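Long-range contacts in viral structural protein 4 (Bombyx mori cytoplasmic polyhedrosis virus, PDB 6TZ0), which binds GTP and, as a structural protein found with the viral RNA-dependent RNA polymerase, probably assists transcription as its nucleotide-binding partner: residues B[18-22]-B[198-203]; B[212-216]-B[243-248]; B[223-229]-B[247-253]. All blocks are in the same frame, centred on the assembly; numbering follows the deposited sequence.

Contact 1 (B[18-22]-B[198-203]); sequences LYLRP and LRSYFK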
loop_
_atom_site.group_PDB
_atom_site.type_symbol
_atom_site.label_atom_id
_atom_site.label_comp_id
_atom_site.label_asym_id
_atom_site.label_seq_id
_atom_site.Cartn_x
_atom_site.Cartn_y
_atom_site.Cartn_z
ATOM N N LEU B 18 -19.617 -28.403 -37.340
ATOM C CA LEU B 18 -19.139 -27.740 -38.544
ATOM C C LEU B 18 -18.163 -28.660 -39.253
ATOM O O LEU B 18 -17.163 -29.077 -38.664
ATOM C CB LEU B 18 -18.460 -26.413 -38.202
ATOM C CG LEU B 18 -19.223 -25.113 -37.956
ATOM C CD1 LEU B 18 -20.065 -25.149 -36.724
ATOM C CD2 LEU B 18 -18.191 -24.051 -37.778
ATOM N N TYR B 19 -18.448 -28.970 -40.510
ATOM C CA TYR B 19 -17.641 -29.872 -41.315
ATOM C C TYR B 19 -17.118 -29.133 -42.533
ATOM O O TYR B 19 -17.863 -28.392 -43.175
ATOM C CB TYR B 19 -18.470 -31.071 -41.754
ATOM C CG TYR B 19 -18.792 -32.019 -40.635
ATOM C CD1 TYR B 19 -17.973 -32.121 -39.538
ATOM C CD2 TYR B 19 -19.950 -32.762 -40.643
ATOM C CE1 TYR B 19 -18.270 -32.975 -38.508
ATOM C CE2 TYR B 19 -20.247 -33.621 -39.609
ATOM C CZ TYR B 19 -19.398 -33.719 -38.545
ATOM O OH TYR B 19 -19.667 -34.560 -37.495
ATOM N N LEU B 20 -15.841 -29.335 -42.846
ATOM C CA LEU B 20 -15.238 -28.663 -43.988
ATOM C C LEU B 20 -15.833 -29.163 -45.295
ATOM O O LEU B 20 -16.049 -30.361 -45.485
ATOM C CB LEU B 20 -13.720 -28.857 -44.005
ATOM C CG LEU B 20 -12.872 -28.060 -43.017
ATOM C CD1 LEU B 20 -11.427 -28.499 -43.088
ATOM C CD2 LEU B 20 -12.981 -26.586 -43.322
ATOM N N ARG B 21 -16.118 -28.226 -46.175
ATOM C CA ARG B 21 -16.600 -28.550 -47.504
ATOM C C ARG B 21 -15.434 -29.096 -48.323
ATOM O O ARG B 21 -14.334 -28.541 -48.252
ATOM C CB ARG B 21 -17.193 -27.285 -48.122
ATOM C CG ARG B 21 -17.917 -27.466 -49.424
ATOM C CD ARG B 21 -18.643 -26.203 -49.804
ATOM N NE ARG B 21 -19.736 -25.932 -48.884
ATOM C CZ ARG B 21 -20.449 -24.815 -48.893
ATOM N NH1 ARG B 21 -20.180 -23.866 -49.781
ATOM N NH2 ARG B 21 -21.429 -24.645 -48.018
ATOM N N PRO B 22 -15.617 -30.184 -49.074
ATOM C CA PRO B 22 -14.468 -30.873 -49.680
ATOM C C PRO B 22 -13.842 -30.080 -50.815
ATOM O O PRO B 22 -14.430 -29.160 -51.384
ATOM C CB PRO B 22 -15.069 -32.185 -50.189
ATOM C CG PRO B 22 -16.494 -31.878 -50.401
ATOM C CD PRO B 22 -16.870 -30.914 -49.322
ATOM N N LEU B 198 -19.649 -19.153 -42.225
ATOM C CA LEU B 198 -19.981 -20.528 -41.897
ATOM C C LEU B 198 -20.813 -21.195 -42.980
ATOM O O LEU B 198 -20.823 -22.426 -43.062
ATOM C CB LEU B 198 -20.719 -20.586 -40.560
ATOM C CG LEU B 198 -19.953 -20.021 -39.362
ATOM C CD1 LEU B 198 -20.757 -20.146 -38.081
ATOM C CD2 LEU B 198 -18.593 -20.661 -39.217
ATOM N N ARG B 199 -21.513 -20.416 -43.809
ATOM C CA ARG B 199 -22.188 -20.988 -44.967
ATOM C C ARG B 199 -21.212 -21.207 -46.112
ATOM O O ARG B 199 -21.325 -22.193 -46.849
ATOM C CB ARG B 199 -23.325 -20.076 -45.426
ATOM C CG ARG B 199 -24.226 -20.668 -46.488
ATOM C CD ARG B 199 -25.137 -19.601 -47.068
ATOM N NE ARG B 199 -26.061 -19.048 -46.087
ATOM C CZ ARG B 199 -27.257 -19.559 -45.830
ATOM N NH1 ARG B 199 -28.041 -18.992 -44.925
ATOM N NH2 ARG B 199 -27.672 -20.634 -46.488
ATOM N N SER B 200 -20.237 -20.310 -46.263
ATOM C CA SER B 200 -19.319 -20.390 -47.390
ATOM C C SER B 200 -18.222 -21.428 -47.190
ATOM O O SER B 200 -17.790 -22.051 -48.163
ATOM C CB SER B 200 -18.696 -19.021 -47.648
ATOM O OG SER B 200 -17.881 -18.633 -46.562
ATOM N N TYR B 201 -17.764 -21.638 -45.959
ATOM C CA TYR B 201 -16.625 -22.510 -45.700
ATOM C C TYR B 201 -17.011 -23.904 -45.240
ATOM O O TYR B 201 -16.254 -24.847 -45.477
ATOM C CB TYR B 201 -15.715 -21.880 -44.645
ATOM C CG TYR B 201 -14.894 -20.723 -45.147
ATOM C CD1 TYR B 201 -14.497 -20.648 -46.467
ATOM C CD2 TYR B 201 -14.576 -19.670 -44.312
ATOM C CE1 TYR B 201 -13.754 -19.583 -46.921
ATOM C CE2 TYR B 201 -13.843 -18.600 -44.759
ATOM C CZ TYR B 201 -13.438 -18.560 -46.065
ATOM O OH TYR B 201 -12.705 -17.490 -46.518
ATOM N N PHE B 202 -18.156 -24.063 -44.597
ATOM C CA PHE B 202 -18.525 -25.326 -43.983
ATOM C C PHE B 202 -19.766 -25.907 -44.646
ATOM O O PHE B 202 -20.464 -25.240 -45.408
ATOM C CB PHE B 202 -18.757 -25.146 -42.480
ATOM C CG PHE B 202 -17.507 -24.845 -41.711
ATOM C CD1 PHE B 202 -16.660 -25.864 -41.327
ATOM C CD2 PHE B 202 -17.171 -23.544 -41.384
ATOM C CE1 PHE B 202 -15.513 -25.596 -40.627
ATOM C CE2 PHE B 202 -16.018 -23.273 -40.682
ATOM C CZ PHE B 202 -15.192 -24.300 -40.305
ATOM N N LYS B 203 -20.028 -27.176 -44.349
ATOM C CA LYS B 203 -21.281 -27.790 -44.759
ATOM C C LYS B 203 -22.429 -27.246 -43.923
ATOM O O LYS B 203 -22.314 -27.100 -42.705
ATOM C CB LYS B 203 -21.214 -29.305 -44.602
ATOM C CG LYS B 203 -20.271 -30.008 -45.534
ATOM C CD LYS B 203 -20.333 -31.496 -45.292
ATOM C CE LYS B 203 -19.605 -32.269 -46.363
ATOM N NZ LYS B 203 -18.150 -32.033 -46.310
#
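Arg21 reaches from the 18-22 loop across the last turn of helix 196-201 and threads its side chain among backbone carbonyls. Its CB lies 3.7 Å from Tyr201 O. CG stands anti to the backbone N (chi1 -172°), and a bend at chi3 turns the end of the chain onto 198-203. NE passes 3.6 Å from Phe202 O, and CZ lies about equally far from that oxygen and Arg199 O. At the tip NH2 is shared by two acceptors, Arg199 O at 2.7 Å and Phe202 O; both bonds are weak because the N-H directions are strongly bent. Ser200 O lies over one face of the guanidinium, near NH1 but at a poor angle for a bond. A positive group set among these carbonyls would be expected to interact favourably with the negative end of the helix dipole. The backbones meet more regularly: Leu20 and Phe202 form one antiparallel, non-hydrogen-bonded pair, flanked by a straight bond from Lys203 N to Tyr19 O (2.7 Å) and a long, weak one from Arg21 N to Tyr201 O. Lys203 bends at chi4 (68°), which brings NZ to Leu20 O in another weak bond and beside Pro22 CD. On the apolar side, Leu18 CD2 sits over the centre of the Phe202 ring, 3.8 Å from its centroid, and also touches Leu198 CD2; Leu20 CD2 approaches the same ring obliquely at CE1. The contact joins the chain after helix 10-15 to the end of helix 196-201, just before strand 204-208. Phe159 of strand 157-159 packs on both Leu18 and Leu198, while helix 41-60 reaches Leu20 through Ile46 and Tyr201 through Thr42 and Ser45.

Contact 2 (B[212-216]-B[243-248]); sequences NLAAP and YGYGEY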
loop_
_atom_site.group_PDB
_atom_site.type_symbol
_atom_site.label_atom_id
_atom_site.label_comp_id
_atom_site.label_asym_id
_atom_site.label_seq_id
_atom_site.Cartn_x
_atom_site.Cartn_y
_atom_site.Cartn_z
ATOM N N ASN B 212 -40.108 -34.631 -40.750
ATOM C CA ASN B 212 -39.284 -34.239 -41.883
ATOM C C ASN B 212 -38.790 -35.437 -42.676
ATOM O O ASN B 212 -38.412 -35.283 -43.840
ATOM C CB ASN B 212 -38.081 -33.451 -41.358
ATOM C CG ASN B 212 -37.400 -32.619 -42.411
ATOM O OD1 ASN B 212 -37.869 -32.507 -43.538
ATOM N ND2 ASN B 212 -36.269 -32.035 -42.048
ATOM N N LEU B 213 -38.819 -36.621 -42.077
ATOM C CA LEU B 213 -37.989 -37.740 -42.503
ATOM C C LEU B 213 -38.433 -38.336 -43.832
ATOM O O LEU B 213 -39.558 -38.823 -43.966
ATOM C CB LEU B 213 -37.976 -38.793 -41.403
ATOM C CG LEU B 213 -37.376 -40.155 -41.687
ATOM C CD1 LEU B 213 -36.502 -40.550 -40.565
ATOM C CD2 LEU B 213 -38.548 -41.090 -41.695
ATOM N N ALA B 214 -37.520 -38.318 -44.798
ATOM C CA ALA B 214 -37.702 -38.953 -46.094
ATOM C C ALA B 214 -36.324 -39.214 -46.684
ATOM O O ALA B 214 -35.299 -38.928 -46.061
ATOM C CB ALA B 214 -38.552 -38.088 -47.025
ATOM N N ALA B 215 -36.311 -39.774 -47.889
ATOM C CA ALA B 215 -35.081 -39.981 -48.633
ATOM C C ALA B 215 -34.473 -38.633 -49.024
ATOM O O ALA B 215 -35.199 -37.653 -49.190
ATOM C CB ALA B 215 -35.371 -40.816 -49.877
ATOM N N PRO B 216 -33.144 -38.548 -49.170
ATOM C CA PRO B 216 -32.530 -37.248 -49.482
ATOM C C PRO B 216 -32.788 -36.757 -50.891
ATOM O O PRO B 216 -32.492 -35.592 -51.171
ATOM C CB PRO B 216 -31.038 -37.507 -49.264
ATOM C CG PRO B 216 -30.878 -38.933 -49.496
ATOM C CD PRO B 216 -32.113 -39.580 -48.984
ATOM N N TYR B 243 -32.960 -45.200 -45.317
ATOM C CA TYR B 243 -33.447 -44.041 -46.046
ATOM C C TYR B 243 -32.421 -43.497 -47.028
ATOM O O TYR B 243 -32.660 -42.451 -47.629
ATOM C CB TYR B 243 -33.875 -42.952 -45.066
ATOM C CG TYR B 243 -35.061 -43.360 -44.236
ATOM C CD1 TYR B 243 -36.351 -43.244 -44.736
ATOM C CD2 TYR B 243 -34.893 -43.894 -42.969
ATOM C CE1 TYR B 243 -37.434 -43.625 -43.991
ATOM C CE2 TYR B 243 -35.974 -44.280 -42.213
ATOM C CZ TYR B 243 -37.240 -44.150 -42.732
ATOM O OH TYR B 243 -38.325 -44.532 -41.980
ATOM N N GLY B 244 -31.293 -44.171 -47.211
ATOM C CA GLY B 244 -30.353 -43.773 -48.240
ATOM C C GLY B 244 -29.452 -42.615 -47.886
ATOM O O GLY B 244 -29.115 -41.808 -48.758
ATOM N N TYR B 245 -29.040 -42.514 -46.630
ATOM C CA TYR B 245 -28.135 -41.469 -46.169
ATOM C C TYR B 245 -26.726 -42.015 -45.965
ATOM O O TYR B 245 -26.016 -41.621 -45.041
ATOM C CB TYR B 245 -28.668 -40.832 -44.891
ATOM C CG TYR B 245 -29.852 -39.924 -45.114
ATOM C CD1 TYR B 245 -29.667 -38.585 -45.413
ATOM C CD2 TYR B 245 -31.148 -40.410 -45.060
ATOM C CE1 TYR B 245 -30.734 -37.748 -45.627
ATOM C CE2 TYR B 245 -32.222 -39.584 -45.278
ATOM C CZ TYR B 245 -32.010 -38.254 -45.558
ATOM O OH TYR B 245 -33.078 -37.422 -45.771
ATOM N N GLY B 246 -26.306 -42.924 -46.847
ATOM C CA GLY B 246 -25.044 -43.616 -46.657
ATOM C C GLY B 246 -23.824 -42.764 -46.936
ATOM O O GLY B 246 -22.817 -42.872 -46.234
ATOM N N GLU B 247 -23.888 -41.913 -47.954
ATOM C CA GLU B 247 -22.738 -41.090 -48.294
ATOM C C GLU B 247 -22.670 -39.797 -47.504
ATOM O O GLU B 247 -21.747 -39.008 -47.727
ATOM C CB GLU B 247 -22.739 -40.749 -49.783
ATOM C CG GLU B 247 -22.469 -41.921 -50.704
ATOM C CD GLU B 247 -22.396 -41.495 -52.154
ATOM O OE1 GLU B 247 -22.663 -40.309 -52.439
ATOM O OE2 GLU B 247 -22.071 -42.344 -53.010
ATOM N N TYR B 248 -23.607 -39.546 -46.603
ATOM C CA TYR B 248 -23.586 -38.277 -45.899
ATOM C C TYR B 248 -22.843 -38.443 -44.584
ATOM O O TYR B 248 -22.639 -39.554 -44.094
ATOM C CB TYR B 248 -24.996 -37.734 -45.627
ATOM C CG TYR B 248 -25.837 -37.328 -46.833
ATOM C CD1 TYR B 248 -25.374 -37.450 -48.131
ATOM C CD2 TYR B 248 -27.068 -36.741 -46.658
ATOM C CE1 TYR B 248 -26.146 -37.076 -49.199
ATOM C CE2 TYR B 248 -27.840 -36.349 -47.730
ATOM C CZ TYR B 248 -27.365 -36.517 -48.997
ATOM O OH TYR B 248 -28.111 -36.138 -50.082
#
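The Tyr245 ring takes the Pro216 ring on one face, with CD of Pro216 3.9 Å from the centroid and displaced toward the rim, and Pro216 CB close to CE1. At the edge of the same ring, in its plane, lie Ala214 O and Tyr243 CB. The Tyr243 ring carries Leu213 on one face: CG is 4.2 Å from the centroid and CD2 reaches CZ and OH. Leu213 can do this because its CG is anti to the backbone N (chi1 170°), which swings the branch toward the ring, the two side chains crossing at about a right angle. Tyr248 presents its hydroxyl end to Pro216, OH lying 3.3 Å from CB, so Pro216 CB meets both Tyr245 and Tyr248. The proline's CD and CG also rest against the carbonyl oxygens of Tyr243 and Gly244. The polar link is Tyr245 OH to Ala214 O, 2.7 Å, with the hydroxyl tilted 27° from the carbonyl plane; the hydroxyl of Tyr243 turns instead to Arg234. One phenol-to-carbonyl bond thus fixes the reach of Tyr245, while CH-pi and apolar contacts supply the rest, a chemistry suited to packing two irregular loops that share no backbone hydrogen bond.

Contact 3 (B[223-229]-B[247-253]); sequences PMTRSIF and EYVFIRY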
loop_
_atom_site.group_PDB
_atom_site.type_symbol
_atom_site.label_atom_id
_atom_site.label_comp_id
_atom_site.label_asym_id
_atom_site.label_seq_id
_atom_site.Cartn_x
_atom_site.Cartn_y
_atom_site.Cartn_z
ATOM N N PRO B 223 -24.060 -34.976 -50.872
ATOM C CA PRO B 223 -23.048 -35.233 -49.836
ATOM C C PRO B 223 -22.044 -34.112 -49.689
ATOM O O PRO B 223 -21.578 -33.856 -48.574
ATOM C CB PRO B 223 -22.363 -36.516 -50.321
ATOM C CG PRO B 223 -23.306 -37.135 -51.252
ATOM C CD PRO B 223 -24.033 -36.016 -51.915
ATOM N N MET B 224 -21.715 -33.424 -50.772
ATOM C CA MET B 224 -20.655 -32.431 -50.787
ATOM C C MET B 224 -21.105 -31.064 -50.301
ATOM O O MET B 224 -20.324 -30.114 -50.378
ATOM C CB MET B 224 -20.086 -32.306 -52.201
ATOM C CG MET B 224 -19.368 -33.547 -52.691
ATOM S SD MET B 224 -20.513 -34.858 -53.153
ATOM C CE MET B 224 -19.421 -35.984 -54.014
ATOM N N THR B 225 -22.319 -30.931 -49.830
ATOM C CA THR B 225 -22.819 -29.620 -49.442
ATOM C C THR B 225 -23.430 -29.606 -48.049
ATOM O O THR B 225 -23.265 -28.627 -47.320
ATOM C CB THR B 225 -23.844 -29.160 -50.499
ATOM O OG1 THR B 225 -23.222 -29.172 -51.788
ATOM C CG2 THR B 225 -24.362 -27.756 -50.228
ATOM N N ARG B 226 -24.105 -30.673 -47.645
ATOM C CA ARG B 226 -24.894 -30.662 -46.426
ATOM C C ARG B 226 -24.409 -31.740 -45.468
ATOM O O ARG B 226 -23.917 -32.791 -45.886
ATOM C CB ARG B 226 -26.377 -30.880 -46.740
ATOM C CG ARG B 226 -26.950 -29.896 -47.742
ATOM C CD ARG B 226 -27.026 -28.486 -47.206
ATOM N NE ARG B 226 -27.996 -28.303 -46.134
ATOM C CZ ARG B 226 -29.260 -27.953 -46.332
ATOM N NH1 ARG B 226 -29.705 -27.766 -47.564
ATOM N NH2 ARG B 226 -30.080 -27.790 -45.307
ATOM N N SER B 227 -24.547 -31.463 -44.180
ATOM C CA SER B 227 -24.335 -32.441 -43.126
ATOM C C SER B 227 -25.668 -32.716 -42.448
ATOM O O SER B 227 -26.632 -31.967 -42.613
ATOM C CB SER B 227 -23.295 -31.948 -42.120
ATOM O OG SER B 227 -23.748 -30.795 -41.449
ATOM N N ILE B 228 -25.730 -33.804 -41.693
ATOM C CA ILE B 228 -26.998 -34.341 -41.217
ATOM C C ILE B 228 -27.044 -34.279 -39.700
ATOM O O ILE B 228 -26.141 -34.776 -39.023
ATOM C CB ILE B 228 -27.212 -35.779 -41.713
ATOM C CG1 ILE B 228 -27.281 -35.798 -43.233
ATOM C CG2 ILE B 228 -28.449 -36.398 -41.105
ATOM C CD1 ILE B 228 -28.405 -34.970 -43.793
ATOM N N PHE B 229 -28.104 -33.679 -39.172
ATOM C CA PHE B 229 -28.407 -33.699 -37.748
ATOM C C PHE B 229 -29.592 -34.630 -37.519
ATOM O O PHE B 229 -30.738 -34.267 -37.783
ATOM C CB PHE B 229 -28.673 -32.290 -37.239
ATOM C CG PHE B 229 -29.148 -32.238 -35.828
ATOM C CD1 PHE B 229 -28.391 -32.779 -34.807
ATOM C CD2 PHE B 229 -30.313 -31.579 -35.507
ATOM C CE1 PHE B 229 -28.828 -32.721 -33.507
ATOM C CE2 PHE B 229 -30.747 -31.504 -34.206
ATOM C CZ PHE B 229 -30.003 -32.075 -33.206
ATOM N N GLU B 247 -23.888 -41.913 -47.954
ATOM C CA GLU B 247 -22.738 -41.090 -48.294
ATOM C C GLU B 247 -22.670 -39.797 -47.504
ATOM O O GLU B 247 -21.747 -39.008 -47.727
ATOM C CB GLU B 247 -22.739 -40.749 -49.783
ATOM C CG GLU B 247 -22.469 -41.921 -50.704
ATOM C CD GLU B 247 -22.396 -41.495 -52.154
ATOM O OE1 GLU B 247 -22.663 -40.309 -52.439
ATOM O OE2 GLU B 247 -22.071 -42.344 -53.010
ATOM N N TYR B 248 -23.607 -39.546 -46.603
ATOM C CA TYR B 248 -23.586 -38.277 -45.899
ATOM C C TYR B 248 -22.843 -38.443 -44.584
ATOM O O TYR B 248 -22.639 -39.554 -44.094
ATOM C CB TYR B 248 -24.996 -37.734 -45.627
ATOM C CG TYR B 248 -25.837 -37.328 -46.833
ATOM C CD1 TYR B 248 -25.374 -37.450 -48.131
ATOM C CD2 TYR B 248 -27.068 -36.741 -46.658
ATOM C CE1 TYR B 248 -26.146 -37.076 -49.199
ATOM C CE2 TYR B 248 -27.840 -36.349 -47.730
ATOM C CZ TYR B 248 -27.365 -36.517 -48.997
ATOM O OH TYR B 248 -28.111 -36.138 -50.082
ATOM N N VAL B 249 -22.435 -37.320 -44.013
ATOM C CA VAL B 249 -21.760 -37.299 -42.727
ATOM C C VAL B 249 -22.730 -36.755 -41.685
ATOM O O VAL B 249 -23.489 -35.817 -41.952
ATOM C CB VAL B 249 -20.441 -36.497 -42.814
ATOM C CG1 VAL B 249 -20.664 -35.063 -43.253
ATOM C CG2 VAL B 249 -19.669 -36.572 -41.517
ATOM N N PHE B 250 -22.767 -37.401 -40.523
ATOM C CA PHE B 250 -23.719 -37.044 -39.482
ATOM C C PHE B 250 -22.984 -36.259 -38.407
ATOM O O PHE B 250 -21.887 -36.642 -37.995
ATOM C CB PHE B 250 -24.389 -38.259 -38.817
ATOM C CG PHE B 250 -25.337 -39.056 -39.701
ATOM C CD1 PHE B 250 -25.486 -38.810 -41.055
ATOM C CD2 PHE B 250 -26.160 -40.003 -39.121
ATOM C CE1 PHE B 250 -26.368 -39.536 -41.820
ATOM C CE2 PHE B 250 -27.055 -40.727 -39.881
ATOM C CZ PHE B 250 -27.156 -40.489 -41.231
ATOM N N ILE B 251 -23.585 -35.173 -37.942
ATOM C CA ILE B 251 -22.977 -34.429 -36.848
ATOM C C ILE B 251 -23.311 -35.137 -35.541
ATOM O O ILE B 251 -24.364 -35.767 -35.397
ATOM C CB ILE B 251 -23.420 -32.952 -36.849
ATOM C CG1 ILE B 251 -24.888 -32.784 -36.508
ATOM C CG2 ILE B 251 -23.240 -32.347 -38.217
ATOM C CD1 ILE B 251 -25.254 -31.338 -36.367
ATOM N N ARG B 252 -22.386 -35.078 -34.590
ATOM C CA ARG B 252 -22.464 -35.887 -33.381
ATOM C C ARG B 252 -22.450 -34.989 -32.159
ATOM O O ARG B 252 -21.493 -34.240 -31.945
ATOM C CB ARG B 252 -21.312 -36.889 -33.321
ATOM C CG ARG B 252 -21.398 -37.961 -34.382
ATOM C CD ARG B 252 -20.364 -39.038 -34.155
ATOM N NE ARG B 252 -19.006 -38.514 -34.243
ATOM C CZ ARG B 252 -18.317 -38.409 -35.373
ATOM N NH1 ARG B 252 -18.860 -38.789 -36.521
ATOM N NH2 ARG B 252 -17.084 -37.922 -35.358
ATOM N N TYR B 253 -23.507 -35.071 -31.363
ATOM C CA TYR B 253 -23.594 -34.365 -30.100
ATOM C C TYR B 253 -23.690 -35.369 -28.966
ATOM O O TYR B 253 -24.232 -36.463 -29.127
ATOM C CB TYR B 253 -24.792 -33.445 -30.051
ATOM C CG TYR B 253 -24.756 -32.310 -31.028
ATOM C CD1 TYR B 253 -23.794 -31.317 -30.931
ATOM C CD2 TYR B 253 -25.739 -32.176 -31.986
ATOM C CE1 TYR B 253 -23.776 -30.257 -31.805
ATOM C CE2 TYR B 253 -25.739 -31.117 -32.851
ATOM C CZ TYR B 253 -24.754 -30.163 -32.764
ATOM O OH TYR B 253 -24.755 -29.110 -33.643
#
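Ile228 uses both its backbone polar groups to hold the 247-253 segment. Its N donates to Val249 O at 3.0 Å, and its O accepts from Ile251 N at 2.8 Å, with the donor tilted 19° from the carbonyl plane. These two bonds bracket Phe250, making Ile228 and Phe250 a parallel bridge, and the same carbonyl oxygen also receives a CA-H...O contact from Phe250 CA. The one CH-pi contact places Ile228 CG2 over one face of the Phe250 ring, 4.1 Å from its centroid and toward the rim; the two side chains run side by side in the same direction. Apolar packing follows along both segments. Tyr248 is flanked by Ile228, whose CG1 meets CD2 at the ring edge, and by Pro223, whose CG lies 3.5 Å from CE1. Farther on, Ile251 CD1 touches Phe229 CB at 3.7 Å. Between aromatics, the Phe229 and Tyr253 rings meet obliquely, with planes at 76° and CE1 of Phe229 near CD2 of Tyr253. Strand 226-230 bonds on its other side to strand 204-208, so residues 249-251 lie along the free edge of this pair through a single parallel bridge. With helix 236-242 between the two segments, the connection recalls a beta-alpha-beta crossover, though 247-253 makes one bridge and not a regular strand.

Overall arrangement
Contact 1 comes first: residues 18-22 return to 198-203, closing a span of 175 residues that includes helix 41-60 and strand 157-159. It is complete before contact 2 opens at 212. Contacts 2 and 3 then cross, since 223-229 lies between the segments of contact 2 and their second segments overlap at Glu247 and Tyr248; helix 236-242 belongs to both loops. Contact 3 is the middle piece, its centre about 11 Å from that of contact 1 and 10 Å from that of contact 2. Tyr19 OH probably bonds to Phe250 O, tying the N-terminal region to the small parallel sheet, well away from the GTP-binding residues.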